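Side-chain contacts in metallophosphoesterase (Sphaerobacter thermophilus, PDB 3RQZ), which binds two zinc ions and probably acts as a phosphatase of the calcineurin-like metallophosphoesterase superfamily: residues E159-L163 / S164-P168; S60-N64 / H65-C69; L177-S181 / G182-I186. All coordinates share one frame; numbering follows the deposited sequence.

Contact 1: E159-L163 / S164-P168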
ATOM      1  N   GLU A 159     -16.915   6.467  11.044  1.00 30.50           N
ATOM      2  CA  GLU A 159     -18.104   6.725  10.228  1.00 31.80           C
ATOM      3  C   GLU A 159     -18.856   7.986  10.668  1.00 32.68           C
ATOM      4  O   GLU A 159     -19.221   8.814   9.829  1.00 32.51           O
ATOM      5  CB  GLU A 159     -19.013   5.497  10.241  1.00 31.53           C
ATOM      6  CG  GLU A 159     -20.288   5.629   9.430  1.00 33.62           C
ATOM      7  CD  GLU A 159     -21.124   4.346   9.425  1.00 37.26           C
ATOM      8  OE1 GLU A 159     -21.195   3.658  10.474  1.00 40.48           O
ATOM      9  OE2 GLU A 159     -21.720   4.019   8.380  1.00 36.55           O
ATOM     10  N   ASP A 160     -19.066   8.151  11.971  1.00 33.39           N
ATOM     11  CA  ASP A 160     -19.778   9.340  12.448  1.00 34.61           C
ATOM     12  C   ASP A 160     -19.035  10.648  12.140  1.00 34.31           C
ATOM     13  O   ASP A 160     -19.671  11.652  11.844  1.00 34.10           O
ATOM     14  CB  ASP A 160     -20.135   9.244  13.938  1.00 36.19           C
ATOM     15  CG  ASP A 160     -18.914   9.110  14.844  1.00 37.70           C
ATOM     16  OD1 ASP A 160     -17.773   8.966  14.369  1.00 39.96           O
ATOM     17  OD2 ASP A 160     -19.116   9.138  16.064  1.00 40.73           O
ATOM     18  N   GLU A 161     -17.702  10.618  12.197  1.00 33.30           N
ATOM     19  CA  GLU A 161     -16.875  11.775  11.868  1.00 33.18           C
ATOM     20  C   GLU A 161     -17.044  12.100  10.391  1.00 32.81           C
ATOM     21  O   GLU A 161     -17.290  13.254  10.037  1.00 32.07           O
ATOM     22  CB  GLU A 161     -15.372  11.500  12.128  1.00 33.06           C
ATOM     23  CG  GLU A 161     -14.918  11.472  13.619  1.00 34.02           C
ATOM     24  CD  GLU A 161     -13.481  10.939  13.792  1.00 35.29           C
ATOM     25  OE1 GLU A 161     -13.035  10.037  13.027  1.00 33.22           O
ATOM     26  OE2 GLU A 161     -12.780  11.426  14.706  1.00 39.59           O
ATOM     27  N   ALA A 162     -16.898  11.076   9.533  1.00 32.63           N
ATOM     28  CA  ALA A 162     -17.011  11.273   8.096  1.00 33.66           C
ATOM     29  C   ALA A 162     -18.371  11.879   7.772  1.00 34.86           C
ATOM     30  O   ALA A 162     -18.461  12.808   6.979  1.00 34.65           O
ATOM     31  CB  ALA A 162     -16.810   9.939   7.327  1.00 33.46           C
ATOM     32  N   LEU A 163     -19.423  11.344   8.393  1.00 36.49           N
ATOM     33  CA  LEU A 163     -20.793  11.793   8.090  1.00 38.55           C
ATOM     34  C   LEU A 163     -21.083  13.205   8.600  1.00 39.90           C
ATOM     35  O   LEU A 163     -21.958  13.890   8.062  1.00 40.72           O
ATOM     36  CB  LEU A 163     -21.843  10.806   8.607  1.00 39.13           C
ATOM     37  CG  LEU A 163     -21.907   9.407   7.965  1.00 40.19           C
ATOM     38  CD1 LEU A 163     -22.926   8.529   8.707  1.00 40.43           C
ATOM     39  CD2 LEU A 163     -22.199   9.422   6.451  1.00 41.98           C
ATOM     40  N   SER A 164     -20.355  13.640   9.630  1.00 40.62           N
ATOM     41  CA  SER A 164     -20.471  15.006  10.143  1.00 41.77           C
ATOM     42  C   SER A 164     -19.386  15.904   9.581  1.00 41.38           C
ATOM     43  O   SER A 164     -19.150  16.990  10.109  1.00 41.52           O
ATOM     44  CB  SER A 164     -20.389  15.023  11.673  1.00 42.27           C
ATOM     45  OG  SER A 164     -21.270  14.059  12.207  1.00 45.11           O
ATOM     46  N   ASN A 165     -18.715  15.434   8.531  1.00 41.13           N
ATOM     47  CA  ASN A 165     -17.670  16.186   7.838  1.00 40.80           C
ATOM     48  C   ASN A 165     -16.444  16.580   8.698  1.00 40.42           C
ATOM     49  O   ASN A 165     -15.784  17.602   8.450  1.00 40.89           O
ATOM     50  CB  ASN A 165     -18.288  17.402   7.133  1.00 42.21           C
ATOM     51  CG  ASN A 165     -17.370  18.006   6.105  1.00 43.55           C
ATOM     52  OD1 ASN A 165     -17.002  17.360   5.114  1.00 45.80           O
ATOM     53  ND2 ASN A 165     -16.980  19.248   6.339  1.00 44.50           N
ATOM     54  N   VAL A 166     -16.127  15.750   9.688  1.00 39.04           N
ATOM     55  CA  VAL A 166     -14.922  15.917  10.513  1.00 37.54           C
ATOM     56  C   VAL A 166     -13.717  15.364   9.743  1.00 35.98           C
ATOM     57  O   VAL A 166     -13.765  14.237   9.220  1.00 33.68           O
ATOM     58  CB  VAL A 166     -15.092  15.208  11.893  1.00 37.93           C
ATOM     59  CG1 VAL A 166     -13.799  15.264  12.706  1.00 39.65           C
ATOM     60  CG2 VAL A 166     -16.238  15.863  12.685  1.00 40.35           C
ATOM     61  N   ALA A 167     -12.658  16.168   9.648  1.00 34.45           N
ATOM     62  CA  ALA A 167     -11.434  15.773   8.945  1.00 34.19           C
ATOM     63  C   ALA A 167     -10.869  14.402   9.422  1.00 33.07           C
ATOM     64  O   ALA A 167     -10.956  14.085  10.622  1.00 32.91           O
ATOM     65  CB  ALA A 167     -10.369  16.897   9.084  1.00 34.58           C
ATOM     66  N   PRO A 168     -10.312  13.580   8.488  1.00 31.65           N
ATOM     67  CA  PRO A 168      -9.653  12.317   8.893  1.00 30.85           C
ATOM     68  C   PRO A 168      -8.380  12.601   9.681  1.00 30.25           C
ATOM     69  O   PRO A 168      -7.861  13.704   9.612  1.00 30.55           O
ATOM     70  CB  PRO A 168      -9.256  11.651   7.575  1.00 30.20           C
ATOM     71  CG  PRO A 168      -9.640  12.568   6.481  1.00 31.08           C
ATOM     72  CD  PRO A 168     -10.363  13.754   7.018  1.00 31.76           C
TER

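Contact 2: S60-N64 / H65-C69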
ATOM      1  N   SER A  60      -4.303 -10.049  -0.598  1.00 19.90           N
ATOM      2  CA  SER A  60      -3.362  -9.391  -1.501  1.00 19.34           C
ATOM      3  C   SER A  60      -4.208  -8.872  -2.660  1.00 19.53           C
ATOM      4  O   SER A  60      -4.678  -9.654  -3.495  1.00 18.99           O
ATOM      5  CB  SER A  60      -2.316 -10.396  -2.027  1.00 19.64           C
ATOM      6  OG  SER A  60      -1.357  -9.761  -2.886  1.00 20.81           O
ATOM      7  N   VAL A  61      -4.455  -7.561  -2.690  1.00 19.40           N
ATOM      8  CA  VAL A  61      -5.342  -7.019  -3.684  1.00 19.17           C
ATOM      9  C   VAL A  61      -4.507  -6.202  -4.700  1.00 19.80           C
ATOM     10  O   VAL A  61      -3.393  -5.790  -4.402  1.00 20.86           O
ATOM     11  CB  VAL A  61      -6.537  -6.193  -3.028  1.00 18.71           C
ATOM     12  CG1 VAL A  61      -7.423  -7.115  -2.123  1.00 19.28           C
ATOM     13  CG2 VAL A  61      -6.033  -4.999  -2.230  1.00 19.67           C
ATOM     14  N   ILE A  62      -5.029  -6.032  -5.911  1.00 20.36           N
ATOM     15  CA  ILE A  62      -4.282  -5.422  -6.993  1.00 20.30           C
ATOM     16  C   ILE A  62      -4.366  -3.907  -6.806  1.00 20.14           C
ATOM     17  O   ILE A  62      -5.396  -3.393  -6.321  1.00 21.47           O
ATOM     18  CB  ILE A  62      -4.861  -5.865  -8.371  1.00 20.92           C
ATOM     19  CG1 ILE A  62      -4.005  -5.362  -9.511  1.00 22.26           C
ATOM     20  CG2 ILE A  62      -6.315  -5.370  -8.607  1.00 20.22           C
ATOM     21  CD1 ILE A  62      -3.471  -6.452 -10.355  1.00 26.05           C
ATOM     22  N   GLY A  63      -3.274  -3.204  -7.131  1.00 19.66           N
ATOM     23  CA  GLY A  63      -3.274  -1.729  -7.195  1.00 18.70           C
ATOM     24  C   GLY A  63      -3.327  -1.233  -8.636  1.00 19.01           C
ATOM     25  O   GLY A  63      -3.225  -2.040  -9.584  1.00 19.11           O
ATOM     26  N   ASN A  64      -3.491   0.081  -8.828  1.00 18.85           N
ATOM     27  CA  ASN A  64      -3.568   0.622 -10.197  1.00 19.25           C
ATOM     28  C   ASN A  64      -2.251   0.444 -10.972  1.00 19.53           C
ATOM     29  O   ASN A  64      -2.249   0.190 -12.199  1.00 19.85           O
ATOM     30  CB  ASN A  64      -4.023   2.104 -10.182  1.00 19.00           C
ATOM     31  CG  ASN A  64      -3.167   2.977  -9.255  1.00 20.58           C
ATOM     32  OD1 ASN A  64      -3.038   2.693  -8.065  1.00 21.41           O
ATOM     33  ND2 ASN A  64      -2.619   4.064  -9.796  1.00 22.34           N
ATOM     34  N   HIS A  65      -1.125   0.581 -10.284  1.00 19.88           N
ATOM     35  CA  HIS A  65       0.181   0.343 -10.977  1.00 21.86           C
ATOM     36  C   HIS A  65       0.404  -1.113 -11.391  1.00 21.34           C
ATOM     37  O   HIS A  65       0.913  -1.368 -12.492  1.00 21.95           O
ATOM     38  CB  HIS A  65       1.361   0.890 -10.159  1.00 21.59           C
ATOM     39  CG  HIS A  65       1.407   2.374 -10.165  1.00 23.99           C
ATOM     40  ND1 HIS A  65       2.245   3.085 -10.998  1.00 24.69           N
ATOM     41  CD2 HIS A  65       0.663   3.289  -9.491  1.00 24.40           C
ATOM     42  CE1 HIS A  65       2.037   4.379 -10.820  1.00 27.30           C
ATOM     43  NE2 HIS A  65       1.086   4.531  -9.910  1.00 27.27           N
ATOM     44  N   ASP A  66       0.037  -2.061 -10.519  1.00 21.75           N
ATOM     45  CA  ASP A  66       0.068  -3.487 -10.881  1.00 21.95           C
ATOM     46  C   ASP A  66      -0.802  -3.733 -12.118  1.00 21.73           C
ATOM     47  O   ASP A  66      -0.375  -4.421 -13.048  1.00 23.22           O
ATOM     48  CB  ASP A  66      -0.414  -4.412  -9.722  1.00 22.09           C
ATOM     49  CG  ASP A  66       0.137  -4.016  -8.362  1.00 24.81           C
ATOM     50  OD1 ASP A  66       1.376  -3.752  -8.278  1.00 26.07           O
ATOM     51  OD2 ASP A  66      -0.663  -3.963  -7.372  1.00 27.81           O
ATOM     52  N   TRP A  67      -2.026  -3.188 -12.117  1.00 21.32           N
ATOM     53  CA  TRP A  67      -2.991  -3.396 -13.207  1.00 21.63           C
ATOM     54  C   TRP A  67      -2.483  -2.796 -14.531  1.00 22.29           C
ATOM     55  O   TRP A  67      -2.641  -3.382 -15.602  1.00 21.39           O
ATOM     56  CB  TRP A  67      -4.350  -2.777 -12.786  1.00 22.01           C
ATOM     57  CG  TRP A  67      -5.501  -2.916 -13.769  1.00 22.05           C
ATOM     58  CD1 TRP A  67      -6.197  -1.879 -14.374  1.00 22.22           C
ATOM     59  CD2 TRP A  67      -6.120  -4.135 -14.234  1.00 22.51           C
ATOM     60  NE1 TRP A  67      -7.174  -2.390 -15.203  1.00 20.83           N
ATOM     61  CE2 TRP A  67      -7.166  -3.762 -15.121  1.00 22.47           C
ATOM     62  CE3 TRP A  67      -5.893  -5.497 -13.987  1.00 25.17           C
ATOM     63  CZ2 TRP A  67      -7.972  -4.708 -15.780  1.00 24.61           C
ATOM     64  CZ3 TRP A  67      -6.700  -6.453 -14.666  1.00 26.68           C
ATOM     65  CH2 TRP A  67      -7.730  -6.043 -15.534  1.00 25.89           C
ATOM     66  N   ALA A  68      -1.871  -1.622 -14.443  1.00 23.74           N
ATOM     67  CA  ALA A  68      -1.239  -0.978 -15.617  1.00 25.89           C
ATOM     68  C   ALA A  68      -0.121  -1.834 -16.212  1.00 27.49           C
ATOM     69  O   ALA A  68      -0.002  -1.957 -17.441  1.00 28.38           O
ATOM     70  CB  ALA A  68      -0.666   0.375 -15.224  1.00 26.09           C
ATOM     71  N   CYS A  69       0.692  -2.425 -15.344  1.00 29.78           N
ATOM     72  CA  CYS A  69       1.930  -3.072 -15.771  1.00 33.12           C
ATOM     73  C   CYS A  69       1.719  -4.482 -16.278  1.00 34.67           C
ATOM     74  O   CYS A  69       2.631  -5.118 -16.778  1.00 35.65           O
ATOM     75  CB  CYS A  69       2.989  -2.993 -14.676  1.00 32.85           C
ATOM     76  SG  CYS A  69       3.512  -1.269 -14.418  1.00 39.94           S
TER

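Contact 3: L177-S181 / G182-I186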
ATOM      1  N   LEU A 177      -4.761   3.030  17.666  1.00 34.33           N
ATOM      2  CA  LEU A 177      -6.181   3.305  17.399  1.00 33.76           C
ATOM      3  C   LEU A 177      -7.044   2.162  17.909  1.00 33.82           C
ATOM      4  O   LEU A 177      -6.824   1.004  17.544  1.00 33.01           O
ATOM      5  CB  LEU A 177      -6.442   3.510  15.906  1.00 32.81           C
ATOM      6  CG  LEU A 177      -7.915   3.819  15.572  1.00 33.43           C
ATOM      7  CD1 LEU A 177      -8.412   5.171  16.188  1.00 34.42           C
ATOM      8  CD2 LEU A 177      -8.173   3.792  14.083  1.00 35.84           C
ATOM      9  N   ASP A 178      -8.008   2.523  18.757  1.00 34.45           N
ATOM     10  CA  ASP A 178      -9.024   1.650  19.326  1.00 35.66           C
ATOM     11  C   ASP A 178     -10.186   1.548  18.326  1.00 35.45           C
ATOM     12  O   ASP A 178     -10.937   2.497  18.149  1.00 35.47           O
ATOM     13  CB  ASP A 178      -9.490   2.265  20.672  1.00 36.32           C
ATOM     14  CG  ASP A 178     -10.532   1.423  21.409  1.00 39.26           C
ATOM     15  OD1 ASP A 178     -11.070   0.447  20.849  1.00 41.37           O
ATOM     16  OD2 ASP A 178     -10.826   1.759  22.588  1.00 43.71           O
ATOM     17  N   VAL A 179     -10.326   0.405  17.655  1.00 35.74           N
ATOM     18  CA  VAL A 179     -11.427   0.234  16.708  1.00 36.20           C
ATOM     19  C   VAL A 179     -12.626  -0.522  17.310  1.00 37.57           C
ATOM     20  O   VAL A 179     -13.421  -1.090  16.559  1.00 37.25           O
ATOM     21  CB  VAL A 179     -10.965  -0.431  15.371  1.00 35.65           C
ATOM     22  CG1 VAL A 179      -9.948   0.449  14.636  1.00 34.04           C
ATOM     23  CG2 VAL A 179     -10.377  -1.819  15.615  1.00 36.53           C
ATOM     24  N   SER A 180     -12.739  -0.525  18.650  1.00 38.94           N
ATOM     25  CA  SER A 180     -13.832  -1.211  19.391  1.00 40.84           C
ATOM     26  C   SER A 180     -15.224  -0.856  18.938  1.00 41.44           C
ATOM     27  O   SER A 180     -16.068  -1.739  18.745  1.00 43.35           O
ATOM     28  CB  SER A 180     -13.782  -0.899  20.893  1.00 40.98           C
ATOM     29  OG  SER A 180     -12.682  -1.523  21.491  1.00 45.06           O
ATOM     30  N   SER A 181     -15.503   0.432  18.827  1.00 41.22           N
ATOM     31  CA  SER A 181     -16.851   0.828  18.454  1.00 41.50           C
ATOM     32  C   SER A 181     -16.889   1.708  17.216  1.00 40.67           C
ATOM     33  O   SER A 181     -15.999   2.532  16.983  1.00 40.60           O
ATOM     34  CB  SER A 181     -17.567   1.494  19.626  1.00 42.12           C
ATOM     35  OG  SER A 181     -16.720   2.457  20.195  1.00 44.30           O
ATOM     36  N   GLY A 182     -17.939   1.520  16.419  1.00 39.75           N
ATOM     37  CA  GLY A 182     -18.094   2.278  15.188  1.00 37.52           C
ATOM     38  C   GLY A 182     -17.277   1.678  14.066  1.00 35.94           C
ATOM     39  O   GLY A 182     -16.370   0.853  14.268  1.00 36.74           O
ATOM     40  N   ARG A 183     -17.576   2.124  12.868  1.00 33.48           N
ATOM     41  CA  ARG A 183     -16.926   1.607  11.692  1.00 30.80           C
ATOM     42  C   ARG A 183     -15.804   2.570  11.299  1.00 29.85           C
ATOM     43  O   ARG A 183     -15.908   3.763  11.580  1.00 28.86           O
ATOM     44  CB  ARG A 183     -17.969   1.504  10.601  1.00 30.67           C
ATOM     45  CG  ARG A 183     -19.201   0.725  11.047  1.00 32.26           C
ATOM     46  CD  ARG A 183     -20.283   0.854   9.991  1.00 34.80           C
ATOM     47  NE  ARG A 183     -19.849   0.158   8.825  1.00 35.63           N
ATOM     48  CZ  ARG A 183     -20.044   0.533   7.567  1.00 33.46           C
ATOM     49  NH1 ARG A 183     -20.704   1.643   7.242  1.00 31.49           N
ATOM     50  NH2 ARG A 183     -19.558  -0.246   6.631  1.00 32.65           N
ATOM     51  N   TYR A 184     -14.748   2.050  10.660  1.00 28.38           N
ATOM     52  CA  TYR A 184     -13.537   2.831  10.346  1.00 27.25           C
ATOM     53  C   TYR A 184     -13.061   2.581   8.929  1.00 26.34           C
ATOM     54  O   TYR A 184     -13.173   1.448   8.436  1.00 26.04           O
ATOM     55  CB  TYR A 184     -12.377   2.451  11.285  1.00 27.27           C
ATOM     56  CG  TYR A 184     -12.459   3.124  12.626  1.00 30.85           C
ATOM     57  CD1 TYR A 184     -11.952   4.403  12.813  1.00 32.20           C
ATOM     58  CD2 TYR A 184     -13.078   2.484  13.712  1.00 34.11           C
ATOM     59  CE1 TYR A 184     -12.057   5.039  14.071  1.00 35.94           C
ATOM     60  CE2 TYR A 184     -13.193   3.109  14.937  1.00 35.22           C
ATOM     61  CZ  TYR A 184     -12.664   4.375  15.104  1.00 36.47           C
ATOM     62  OH  TYR A 184     -12.763   4.983  16.324  1.00 42.64           O
ATOM     63  N   ILE A 185     -12.490   3.619   8.305  1.00 25.48           N
ATOM     64  CA  ILE A 185     -11.696   3.461   7.068  1.00 24.46           C
ATOM     65  C   ILE A 185     -10.282   3.772   7.544  1.00 24.36           C
ATOM     66  O   ILE A 185     -10.088   4.777   8.217  1.00 25.48           O
ATOM     67  CB  ILE A 185     -12.168   4.437   5.944  1.00 24.45           C
ATOM     68  CG1 ILE A 185     -13.551   4.035   5.399  1.00 24.25           C
ATOM     69  CG2 ILE A 185     -11.140   4.515   4.800  1.00 24.77           C
ATOM     70  CD1 ILE A 185     -14.143   5.038   4.373  1.00 21.91           C
ATOM     71  N   ILE A 186      -9.321   2.902   7.223  1.00 23.03           N
ATOM     72  CA  ILE A 186      -7.963   2.918   7.773  1.00 22.92           C
ATOM     73  C   ILE A 186      -6.983   2.695   6.644  1.00 22.00           C
ATOM     74  O   ILE A 186      -7.175   1.770   5.860  1.00 21.45           O
ATOM     75  CB  ILE A 186      -7.751   1.716   8.783  1.00 23.38           C
ATOM     76  CG1 ILE A 186      -8.728   1.765   9.971  1.00 25.85           C
ATOM     77  CG2 ILE A 186      -6.294   1.633   9.281  1.00 22.70           C
ATOM     78  CD1 ILE A 186      -8.568   2.950  10.786  1.00 31.67           C
TER

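Contact 1: E159-L163 / S164-P168
S164 turns back on the last turn of helix 159-163 and grips the carbonyl oxygen of D160 twice. Its hydroxyl OG donates to D160 O at 2.9 Å, and its own amide N reaches D160 O at 3.1 Å; the two donors arrive from opposite faces of the carbonyl plane. The hydroxyl comes there because S164 OG stands beside its backbone N and anti to its carbonyl carbon (chi1 -49°), which folds it back over the helix it has just left.

Beyond S164 the chain makes a Schellman motif. N165, with phi at 61°, is the C-prime residue: its amide N bonds to A162 O at 3.1 Å, while V166 N reaches E161 O at 2.8 Å, both donors lying above the planes of the carbonyls they meet. The reversal also brings V166 against the side of the helix, where V166 CB lies 3.7 Å from E161 CB and V166 CG1 sits 4.1 Å from E161 CG. The two side chains cross at a slant, and of the glutamate side chain the valine meets the CB and CG methylenes.

E161 is extended beyond CG, which carries its carboxylate past this apolar patch to H169 NE2 and to the backbone N of R158. D160 divides its carboxylate: OD1 makes a weak bond to the next amide, E161 N, and OD2 forms a salt bridge with R158. On the inner side, A162 packs on I157, F138 and A134.

The chemistry is thus a division of labour at a helix C-terminus: the amides of N165 and V166 satisfy carbonyls past which the helix does not run on, the S164 hydroxyl adds a second donor to D160 O, and a glutamate serves as hydrocarbon near its root and as acceptor at its end.

Contact 2: S60-N64 / H65-C69
G63 is the N-cap of helix 64-69, and its carbonyl opens the helical bonding: W67 N donates to G63 O at 3.0 Å, followed by A68 N to N64 O at 2.9 Å. The sequence from G63 to D66 is the Gly-Asn-His-Asp signature of metallophosphoesterases, set where a loop leaving strand 59-60 turns into a helix beside the metals.

D66 closes the turn from within the helix. With CG beside its own backbone N (chi1 -43°), the carboxylate swings back, and OD2 accepts from G63 N at 2.7 Å, met on its anti side; this is one half of a capping box. The other oxygen, OD1, takes the amide of V39. With an alanine in place of D66, the amides of G63 and V39 would probably lose their acceptor and the helix start its tie to the loop.

The side chain of N64 comes within about 3 Å (nearest atoms) of a bound zinc ion and of its ligands D37 and H150. H65 N bonds to D37 OD1, and the H65 ring meets H13 edge-to-face. On the loop side, I62 slides past D66, with I62 CG1 3.7 Å from D66 CB and I62 CD1 at the edge of the W67 ring.

Contact 3: L177-S181 / G182-I186
D178 OD1 is gripped by two donors of S180: the hydroxyl OG at 2.6 Å, on the syn lone pair, and the backbone N at 2.9 Å, from the anti side. The second bond makes an Asx turn, which starts the chain round the bend after strand 176-178; G182, with positive phi, helps bring it back toward strand 184-188.

Inside the bend lies the ring of Y184. V179 CG1 rests over one face, 4.3 Å from the ring centroid and 27° off the normal, a CH-pi contact. L177 CD2 approaches the same ring obliquely, 4.0 Å from Y184 CD1, and S181 O comes to 3.5 Å from Y184 CE2. Because L177 CG stands anti to its backbone N (chi1 -179°), the leucine reaches across toward the other strand and meets I186 tip to tip, L177 CD2 only 3.4 Å from I186 CD1, tighter than usual carbon packing.

From the neighbouring strands, L145 also touches V179 and Y184, while F215 and Y156 each touch both L177 and I186. Strand 176-178 edges one sheet and strand 184-188 belongs to the other, so the arrangement is a sheet-to-sheet connection with apolar side chains filling the interior, as expected of the two-sheet core of the calcineurin-like phosphoesterase fold.

In the fold
The three local contacts show how setting shapes chemistry. Contact 1 is a surface contact, about 23 Å from the centre of the chain, and is mostly hydrogen bonding at a helix end. Contact 2, about 10 Å from that centre and partly buried, also treats a helix end, but the opposite one, and does so beside the zinc ions. Contact 3, also partly buried, has no hydrogen bond between its two segments and relies on apolar packing between sheets. Contacts 1 and 3 are neighbours: a salt bridge of 2.8 Å from E159 OE2 to R183 NH1 joins them, and strand 154-158 touches both. Contact 2 touches neither of the others.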